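Local coordinates for proline dehydrogenase (Bradyrhizobium japonicum USDA 110, PDB 3HAZ), which probably oxidizes proline to glutamate in two steps, using an FAD-dependent proline dehydrogenase and an NAD-dependent aldehyde dehydrogenase joined in one chain, at residues 648-660 with 722-734. Residues are numbered along the deposited sequence; the frame is centred on the assembly and turned at random.
Sequences RGRGVFVAISPWN and LTAHPDIAGVVFT. With NAD (nicotinamide-adenine-dinucleotide), chain D.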
ATOM      1  N   ARG A 648     -18.429   9.619  28.819  1.00 19.56           N
ATOM      2  CA  ARG A 648     -19.101   8.816  29.819  1.00 28.16           C
ATOM      3  C   ARG A 648     -20.580   9.161  29.842  1.00 23.03           C
ATOM      4  O   ARG A 648     -20.971  10.257  29.442  1.00 20.20           O
ATOM      5  CB  ARG A 648     -18.462   9.060  31.190  1.00 29.84           C
ATOM      6  CG  ARG A 648     -16.941   8.961  31.171  1.00 37.55           C
ATOM      7  CD  ARG A 648     -16.318   9.242  32.540  1.00 43.91           C
ATOM      8  NE  ARG A 648     -16.975   8.497  33.609  1.00 42.27           N
ATOM      9  CZ  ARG A 648     -16.368   8.061  34.710  1.00 36.93           C
ATOM     10  NH1 ARG A 648     -17.066   7.393  35.621  1.00 39.94           N
ATOM     11  NH2 ARG A 648     -15.069   8.279  34.900  1.00 25.91           N
ATOM     12  N   GLY A 649     -21.406   8.225  30.298  1.00 24.63           N
ATOM     13  CA  GLY A 649     -22.820   8.513  30.460  1.00 29.46           C
ATOM     14  C   GLY A 649     -22.988   9.697  31.398  1.00 28.22           C
ATOM     15  O   GLY A 649     -22.099   9.990  32.190  1.00 26.54           O
ATOM     16  N   ARG A 650     -24.120  10.383  31.308  1.00 25.06           N
ATOM     17  CA  ARG A 650     -24.346  11.582  32.110  1.00 25.80           C
ATOM     18  C   ARG A 650     -25.036  11.269  33.429  1.00 28.12           C
ATOM     19  O   ARG A 650     -24.773  11.921  34.438  1.00 28.43           O
ATOM     20  CB  ARG A 650     -25.190  12.595  31.329  1.00 29.01           C
ATOM     21  CG  ARG A 650     -24.442  13.311  30.220  1.00 25.96           C
ATOM     22  CD  ARG A 650     -25.332  14.329  29.513  1.00 27.73           C
ATOM     23  NE  ARG A 650     -24.539  15.227  28.678  1.00 39.19           N
ATOM     24  CZ  ARG A 650     -23.924  16.315  29.133  1.00 40.52           C
ATOM     25  NH1 ARG A 650     -24.030  16.649  30.411  1.00 37.91           N
ATOM     26  NH2 ARG A 650     -23.211  17.073  28.312  1.00 44.73           N
ATOM     27  N   GLY A 651     -25.928  10.283  33.407  1.00 28.22           N
ATOM     28  CA  GLY A 651     -26.754   9.958  34.558  1.00 31.51           C
ATOM     29  C   GLY A 651     -28.081   9.360  34.125  1.00 26.38           C
ATOM     30  O   GLY A 651     -28.115   8.473  33.272  1.00 23.50           O
ATOM     31  N   VAL A 652     -29.173   9.842  34.714  1.00 24.20           N
ATOM     32  CA  VAL A 652     -30.505   9.374  34.354  1.00 24.57           C
ATOM     33  C   VAL A 652     -31.136  10.269  33.298  1.00 24.04           C
ATOM     34  O   VAL A 652     -31.362  11.455  33.532  1.00 22.12           O
ATOM     35  CB  VAL A 652     -31.470   9.364  35.558  1.00 29.28           C
ATOM     36  CG1 VAL A 652     -32.876   9.034  35.084  1.00 27.72           C
ATOM     37  CG2 VAL A 652     -31.014   8.375  36.619  1.00 23.99           C
ATOM     38  N   PHE A 653     -31.434   9.699  32.139  1.00 22.73           N
ATOM     39  CA  PHE A 653     -32.176  10.442  31.133  1.00 17.77           C
ATOM     40  C   PHE A 653     -33.662  10.168  31.244  1.00 23.42           C
ATOM     41  O   PHE A 653     -34.089   9.030  31.468  1.00 27.68           O
ATOM     42  CB  PHE A 653     -31.686  10.112  29.721  1.00 19.83           C
ATOM     43  CG  PHE A 653     -30.821  11.182  29.117  1.00 21.20           C
ATOM     44  CD1 PHE A 653     -31.368  12.132  28.262  1.00 20.18           C
ATOM     45  CD2 PHE A 653     -29.467  11.242  29.400  1.00 20.29           C
ATOM     46  CE1 PHE A 653     -30.573  13.120  27.702  1.00 22.27           C
ATOM     47  CE2 PHE A 653     -28.664  12.227  28.837  1.00 21.59           C
ATOM     48  CZ  PHE A 653     -29.220  13.165  27.985  1.00 24.43           C
ATOM     49  N   VAL A 654     -34.436  11.235  31.112  1.00 21.34           N
ATOM     50  CA  VAL A 654     -35.879  11.142  30.953  1.00 27.31           C
ATOM     51  C   VAL A 654     -36.189  11.183  29.461  1.00 29.89           C
ATOM     52  O   VAL A 654     -35.797  12.119  28.771  1.00 30.23           O
ATOM     53  CB  VAL A 654     -36.578  12.317  31.659  1.00 22.56           C
ATOM     54  CG1 VAL A 654     -38.079  12.313  31.385  1.00 21.50           C
ATOM     55  CG2 VAL A 654     -36.290  12.272  33.151  1.00 18.14           C
ATOM     56  N   ALA A 655     -36.864  10.150  28.961  1.00 26.46           N
ATOM     57  CA  ALA A 655     -37.257  10.093  27.558  1.00 23.92           C
ATOM     58  C   ALA A 655     -38.765  10.246  27.428  1.00 31.36           C
ATOM     59  O   ALA A 655     -39.529   9.484  28.022  1.00 31.75           O
ATOM     60  CB  ALA A 655     -36.801   8.790  26.925  1.00 24.19           C
ATOM     61  N   ILE A 656     -39.188  11.239  26.653  1.00 24.83           N
ATOM     62  CA  ILE A 656     -40.607  11.509  26.459  1.00 30.14           C
ATOM     63  C   ILE A 656     -40.923  11.459  24.965  1.00 32.54           C
ATOM     64  O   ILE A 656     -40.302  12.161  24.175  1.00 28.66           O
ATOM     65  CB  ILE A 656     -40.992  12.884  27.032  1.00 28.76           C
ATOM     66  CG1 ILE A 656     -40.795  12.905  28.551  1.00 31.27           C
ATOM     67  CG2 ILE A 656     -42.420  13.230  26.663  1.00 37.35           C
ATOM     68  CD1 ILE A 656     -40.900  14.281  29.160  1.00 30.32           C
ATOM     69  N   SER A 657     -41.891  10.628  24.588  1.00 30.72           N
ATOM     70  CA  SER A 657     -42.148  10.340  23.183  1.00 32.40           C
ATOM     71  C   SER A 657     -43.601  10.607  22.783  1.00 31.92           C
ATOM     72  O   SER A 657     -44.484  10.628  23.641  1.00 32.98           O
ATOM     73  CB  SER A 657     -41.786   8.882  22.890  1.00 35.37           C
ATOM     74  OG  SER A 657     -42.417   8.013  23.816  1.00 27.63           O
ATOM     75  N   PRO A 658     -43.848  10.799  21.469  1.00 26.20           N
ATOM     76  CA  PRO A 658     -45.179  11.094  20.929  1.00 24.60           C
ATOM     77  C   PRO A 658     -45.926   9.835  20.496  1.00 28.23           C
ATOM     78  O   PRO A 658     -45.367   8.737  20.512  1.00 26.36           O
ATOM     79  CB  PRO A 658     -44.872  11.932  19.677  1.00 27.95           C
ATOM     80  CG  PRO A 658     -43.395  11.693  19.363  1.00 32.15           C
ATOM     81  CD  PRO A 658     -42.839  10.750  20.399  1.00 28.71           C
ATOM     82  N   TRP A 659     -47.174  10.017  20.074  1.00 28.76           N
ATOM     83  CA  TRP A 659     -48.042   8.910  19.684  1.00 33.92           C
ATOM     84  C   TRP A 659     -47.917   8.515  18.208  1.00 34.02           C
ATOM     85  O   TRP A 659     -48.366   7.439  17.813  1.00 30.31           O
ATOM     86  CB  TRP A 659     -49.500   9.263  19.994  1.00 36.52           C
ATOM     87  CG  TRP A 659     -49.907  10.583  19.414  1.00 39.51           C
ATOM     88  CD1 TRP A 659     -49.952  11.786  20.060  1.00 42.55           C
ATOM     89  CD2 TRP A 659     -50.307  10.839  18.062  1.00 32.10           C
ATOM     90  NE1 TRP A 659     -50.362  12.772  19.195  1.00 40.88           N
ATOM     91  CE2 TRP A 659     -50.586  12.217  17.963  1.00 37.02           C
ATOM     92  CE3 TRP A 659     -50.463  10.034  16.930  1.00 32.83           C
ATOM     93  CZ2 TRP A 659     -51.009  12.809  16.773  1.00 39.01           C
ATOM     94  CZ3 TRP A 659     -50.885  10.625  15.746  1.00 35.29           C
ATOM     95  CH2 TRP A 659     -51.150  11.999  15.678  1.00 34.66           C
ATOM     96  N   ASN A 660     -47.314   9.378  17.394  1.00 29.50           N
ATOM     97  CA  ASN A 660     -47.347   9.173  15.943  1.00 29.27           C
ATOM     98  C   ASN A 660     -46.306   8.180  15.422  1.00 37.62           C
ATOM     99  O   ASN A 660     -46.504   7.561  14.373  1.00 31.03           O
ATOM    100  CB  ASN A 660     -47.277  10.505  15.190  1.00 30.23           C
ATOM    101  CG  ASN A 660     -45.944  11.205  15.357  1.00 29.30           C
ATOM    102  OD1 ASN A 660     -45.283  11.074  16.386  1.00 30.55           O
ATOM    103  ND2 ASN A 660     -45.550  11.972  14.344  1.00 28.30           N
ATOM    104  N   LEU A 722     -41.439  13.970  36.064  1.00 37.78           N
ATOM    105  CA  LEU A 722     -40.150  13.410  35.683  1.00 35.39           C
ATOM    106  C   LEU A 722     -39.146  14.506  35.345  1.00 35.17           C
ATOM    107  O   LEU A 722     -38.025  14.487  35.833  1.00 27.07           O
ATOM    108  CB  LEU A 722     -40.297  12.457  34.490  1.00 32.75           C
ATOM    109  CG  LEU A 722     -41.144  11.203  34.715  1.00 40.03           C
ATOM    110  CD1 LEU A 722     -41.139  10.313  33.479  1.00 39.37           C
ATOM    111  CD2 LEU A 722     -40.656  10.435  35.926  1.00 42.09           C
ATOM    112  N   THR A 723     -39.549  15.458  34.508  1.00 40.54           N
ATOM    113  CA  THR A 723     -38.635  16.516  34.071  1.00 40.26           C
ATOM    114  C   THR A 723     -38.264  17.478  35.198  1.00 42.56           C
ATOM    115  O   THR A 723     -37.235  18.145  35.140  1.00 39.89           O
ATOM    116  CB  THR A 723     -39.200  17.321  32.876  1.00 42.49           C
ATOM    117  OG1 THR A 723     -40.428  17.959  33.251  1.00 47.28           O
ATOM    118  CG2 THR A 723     -39.451  16.405  31.684  1.00 42.30           C
ATOM    119  N   ALA A 724     -39.105  17.550  36.223  1.00 40.99           N
ATOM    120  CA  ALA A 724     -38.857  18.465  37.326  1.00 37.90           C
ATOM    121  C   ALA A 724     -37.960  17.842  38.393  1.00 39.15           C
ATOM    122  O   ALA A 724     -37.396  18.549  39.224  1.00 43.69           O
ATOM    123  CB  ALA A 724     -40.176  18.946  37.931  1.00 37.20           C
ATOM    124  N   HIS A 725     -37.820  16.520  38.364  1.00 38.80           N
ATOM    125  CA  HIS A 725     -37.003  15.816  39.351  1.00 37.13           C
ATOM    126  C   HIS A 725     -35.561  16.325  39.374  1.00 35.72           C
ATOM    127  O   HIS A 725     -34.902  16.383  38.337  1.00 31.90           O
ATOM    128  CB  HIS A 725     -37.019  14.310  39.090  1.00 38.47           C
ATOM    129  CG  HIS A 725     -36.603  13.491  40.271  1.00 36.36           C
ATOM    130  ND1 HIS A 725     -35.303  13.449  40.727  1.00 38.34           N
ATOM    131  CD2 HIS A 725     -37.316  12.683  41.091  1.00 38.29           C
ATOM    132  CE1 HIS A 725     -35.232  12.651  41.777  1.00 35.70           C
ATOM    133  NE2 HIS A 725     -36.440  12.173  42.019  1.00 40.48           N
ATOM    134  N   PRO A 726     -35.065  16.691  40.566  1.00 37.51           N
ATOM    135  CA  PRO A 726     -33.729  17.282  40.739  1.00 39.92           C
ATOM    136  C   PRO A 726     -32.559  16.371  40.355  1.00 34.57           C
ATOM    137  O   PRO A 726     -31.464  16.879  40.091  1.00 31.05           O
ATOM    138  CB  PRO A 726     -33.680  17.579  42.250  1.00 44.97           C
ATOM    139  CG  PRO A 726     -34.711  16.658  42.844  1.00 45.36           C
ATOM    140  CD  PRO A 726     -35.815  16.702  41.834  1.00 38.40           C
ATOM    141  N   ASP A 727     -32.775  15.060  40.329  1.00 28.86           N
ATOM    142  CA  ASP A 727     -31.677  14.118  40.110  1.00 28.76           C
ATOM    143  C   ASP A 727     -31.462  13.671  38.662  1.00 29.69           C
ATOM    144  O   ASP A 727     -30.581  12.856  38.390  1.00 37.08           O
ATOM    145  CB  ASP A 727     -31.856  12.873  40.978  1.00 34.33           C
ATOM    146  CG  ASP A 727     -31.712  13.166  42.455  1.00 41.15           C
ATOM    147  OD1 ASP A 727     -31.157  14.234  42.804  1.00 37.56           O
ATOM    148  OD2 ASP A 727     -32.157  12.318  43.258  1.00 36.64           O
ATOM    149  N   ILE A 728     -32.248  14.184  37.730  1.00 31.64           N
ATOM    150  CA  ILE A 728     -32.097  13.735  36.346  1.00 26.53           C
ATOM    151  C   ILE A 728     -30.958  14.467  35.630  1.00 34.04           C
ATOM    152  O   ILE A 728     -30.662  15.620  35.944  1.00 37.20           O
ATOM    153  CB  ILE A 728     -33.407  13.849  35.567  1.00 27.72           C
ATOM    154  CG1 ILE A 728     -33.855  15.309  35.493  1.00 29.04           C
ATOM    155  CG2 ILE A 728     -34.478  12.971  36.219  1.00 26.25           C
ATOM    156  CD1 ILE A 728     -34.604  15.653  34.230  1.00 30.66           C
ATOM    157  N   ALA A 729     -30.329  13.789  34.670  1.00 27.00           N
ATOM    158  CA  ALA A 729     -29.132  14.301  34.008  1.00 28.33           C
ATOM    159  C   ALA A 729     -29.407  14.859  32.607  1.00 33.94           C
ATOM    160  O   ALA A 729     -28.505  15.362  31.936  1.00 30.07           O
ATOM    161  CB  ALA A 729     -28.075  13.211  33.928  1.00 23.24           C
ATOM    162  N   GLY A 730     -30.648  14.760  32.161  1.00 28.47           N
ATOM    163  CA  GLY A 730     -30.991  15.254  30.843  1.00 23.50           C
ATOM    164  C   GLY A 730     -32.337  14.756  30.376  1.00 27.75           C
ATOM    165  O   GLY A 730     -32.906  13.817  30.951  1.00 26.59           O
ATOM    166  N   VAL A 731     -32.843  15.396  29.325  1.00 25.61           N
ATOM    167  CA  VAL A 731     -34.152  15.090  28.780  1.00 17.78           C
ATOM    168  C   VAL A 731     -34.105  15.003  27.251  1.00 24.31           C
ATOM    169  O   VAL A 731     -33.613  15.907  26.572  1.00 23.10           O
ATOM    170  CB  VAL A 731     -35.191  16.143  29.210  1.00 23.64           C
ATOM    171  CG1 VAL A 731     -36.520  15.923  28.492  1.00 25.04           C
ATOM    172  CG2 VAL A 731     -35.379  16.118  30.731  1.00 26.68           C
ATOM    173  N   VAL A 732     -34.596  13.891  26.719  1.00 25.97           N
ATOM    174  CA  VAL A 732     -34.762  13.743  25.279  1.00 27.45           C
ATOM    175  C   VAL A 732     -36.265  13.723  24.997  1.00 30.91           C
ATOM    176  O   VAL A 732     -36.990  12.852  25.486  1.00 28.07           O
ATOM    177  CB  VAL A 732     -34.045  12.479  24.743  1.00 26.79           C
ATOM    178  CG1 VAL A 732     -34.511  11.241  25.490  1.00 31.37           C
ATOM    179  CG2 VAL A 732     -34.243  12.323  23.225  1.00 24.68           C
ATOM    180  N   PHE A 733     -36.727  14.713  24.236  1.00 26.71           N
ATOM    181  CA  PHE A 733     -38.155  14.936  24.027  1.00 21.54           C
ATOM    182  C   PHE A 733     -38.534  15.050  22.554  1.00 24.46           C
ATOM    183  O   PHE A 733     -37.843  15.697  21.766  1.00 26.82           O
ATOM    184  CB  PHE A 733     -38.579  16.213  24.755  1.00 23.56           C
ATOM    185  CG  PHE A 733     -39.960  16.679  24.415  1.00 33.17           C
ATOM    186  CD1 PHE A 733     -41.060  16.175  25.087  1.00 31.27           C
ATOM    187  CD2 PHE A 733     -40.161  17.630  23.428  1.00 36.41           C
ATOM    188  CE1 PHE A 733     -42.335  16.605  24.775  1.00 32.05           C
ATOM    189  CE2 PHE A 733     -41.432  18.064  23.114  1.00 32.84           C
ATOM    190  CZ  PHE A 733     -42.522  17.553  23.792  1.00 31.23           C
ATOM    191  N   THR A 734     -39.639  14.421  22.185  1.00 22.89           N
ATOM    192  CA  THR A 734     -40.220  14.658  20.873  1.00 25.95           C
ATOM    193  C   THR A 734     -41.707  14.903  21.035  1.00 29.16           C
ATOM    194  O   THR A 734     -42.427  14.066  21.583  1.00 30.22           O
ATOM    195  CB  THR A 734     -39.992  13.485  19.910  1.00 28.47           C
ATOM    196  OG1 THR A 734     -38.587  13.294  19.719  1.00 32.72           O
ATOM    197  CG2 THR A 734     -40.628  13.787  18.573  1.00 33.93           C
TER
HETATM  198  PA  NAD D2003     -47.210  16.663  22.732  0.55 28.07           P
HETATM  199  O1A NAD D2003     -46.386  18.052  23.017  0.55 22.47           O
HETATM  200  O2A NAD D2003     -48.658  16.921  22.797  0.55 33.15           O
HETATM  201  O5B NAD D2003     -46.768  15.570  23.914  0.55 37.48           O
HETATM  202  C5B NAD D2003     -45.850  14.535  23.587  0.55 36.36           C
HETATM  203  C4B NAD D2003     -45.253  13.895  24.850  0.55 35.10           C
HETATM  204  O4B NAD D2003     -44.898  14.843  25.927  0.55 35.05           O
HETATM  205  C3B NAD D2003     -46.205  12.881  25.608  0.55 23.68           C
HETATM  206  O3B NAD D2003     -45.732  11.620  25.971  0.55 29.06           O
HETATM  207  C2B NAD D2003     -46.851  13.796  26.643  0.55 31.06           C
HETATM  208  O2B NAD D2003     -47.740  13.261  27.599  0.55 31.57           O
HETATM  209  C1B NAD D2003     -45.676  14.553  27.086  0.55 34.41           C
HETATM  210  N9A NAD D2003     -46.060  15.801  27.761  0.55 37.28           N
HETATM  211  C8A NAD D2003     -47.197  16.521  27.584  0.55 37.20           C
HETATM  212  N7A NAD D2003     -47.134  17.657  28.443  0.55 37.31           N
HETATM  213  C5A NAD D2003     -45.912  17.602  29.151  0.55 39.31           C
HETATM  214  C6A NAD D2003     -45.348  18.442  30.104  0.55 36.32           C
HETATM  215  N6A NAD D2003     -46.063  19.635  30.527  0.55 33.86           N
HETATM  216  N1A NAD D2003     -44.132  18.150  30.636  0.55 37.26           N
HETATM  217  C2A NAD D2003     -43.455  17.013  30.229  0.55 37.56           C
HETATM  218  N3A NAD D2003     -44.008  16.185  29.291  0.55 37.47           N
HETATM  219  C4A NAD D2003     -45.242  16.481  28.751  0.55 36.06           C
HETATM  220  O3  NAD D2003     -46.773  16.008  21.250  0.55 43.06           O
HETATM  221  PN  NAD D2003     -47.735  14.834  20.549  0.55 40.60           P
HETATM  222  O1N NAD D2003     -49.313  15.367  20.522  0.55 53.52           O
HETATM  223  O2N NAD D2003     -47.633  13.587  21.310  0.55 31.14           O
HETATM  224  O5D NAD D2003     -47.234  14.552  18.982  0.55 40.85           O
HETATM  225  C5D NAD D2003     -47.454  15.538  17.984  0.55 39.49           C
HETATM  226  C4D NAD D2003     -46.300  16.560  17.890  0.55 37.60           C
HETATM  227  O4D NAD D2003     -44.916  16.017  18.030  0.55 30.05           O
HETATM  228  C3D NAD D2003     -46.202  17.553  16.653  0.55 19.55           C
HETATM  229  O3D NAD D2003     -46.210  18.942  16.882  0.55 15.19           O
HETATM  230  C2D NAD D2003     -45.009  16.926  15.899  0.55 29.69           C
HETATM  231  O2D NAD D2003     -44.501  17.508  14.715  0.55 32.90           O
HETATM  232  C1D NAD D2003     -44.111  16.580  17.015  0.55 26.77           C
HETATM  233  N1N NAD D2003     -43.159  15.566  16.542  0.55 26.34           N
HETATM  234  C2N NAD D2003     -41.910  15.976  16.042  0.55 22.54           C
HETATM  235  C3N NAD D2003     -40.966  14.975  15.553  0.55 24.47           C
HETATM  236  C7N NAD D2003     -39.595  15.422  15.016  0.55 17.17           C
HETATM  237  O7N NAD D2003     -38.759  14.614  14.821  0.55 20.78           O
HETATM  238  N7N NAD D2003     -39.290  16.833  14.887  0.55 18.34           N
HETATM  239  C4N NAD D2003     -41.330  13.536  15.581  0.55 34.79           C
HETATM  240  C5N NAD D2003     -42.570  13.131  16.081  0.55 31.67           C
HETATM  241  C6N NAD D2003     -43.528  14.143  16.580  0.55 26.83           C
HETATM  242  O   HOH W   1     -26.088  15.963  32.666  1.00 28.83           O
HETATM  243  O   HOH W   2     -28.767  11.564  36.975  1.00 26.88           O
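The phenyl ring of F653 lies with one face over G730, whose CA sits 4.0 Å from the ring centroid in a CH-pi contact, while V732 N lies at its edge. With no side chain, G730 lets the ring come down onto the backbone. The F733 ring is met edge-on by I656 CG2, 3.6 Å from F733 CD1, and by the NAD oxygens O4B and O1A. F733 reaches the adenosine ribose because its CG stands anti to the backbone N (chi1 170°).

Strands 652-656 and 730-734, neighbours in the Rossmann-like NAD-binding domain of the aldehyde dehydrogenase family, run parallel, and their backbone bonds pass back and forth: V654 N to G730 O (3.0 Å), V732 N to V654 O, I656 N to V732 O and T734 N to I656 O. Upstream, A729 N gives V652 O a 2.8 Å bond, and one water joins V652 N to D727 O. On the face that carries V654 and I656, V654 CG2 meets I728 CG2 (3.6 Å), and the I656 side chain crosses that of T723 at about a right angle, CD1 against CG2.

At the C-terminal ends, I656 and F733 meet the adenosine half of NAD and T734 CG2 the nicotinamide, T734 OG1 being bonded to Q669 OE1. S657 O accepts from ribose O3B (2.8 Å) and W659 NE1 bonds phosphate O1N weakly; K683, S736, E886 and T761 add further polar contacts.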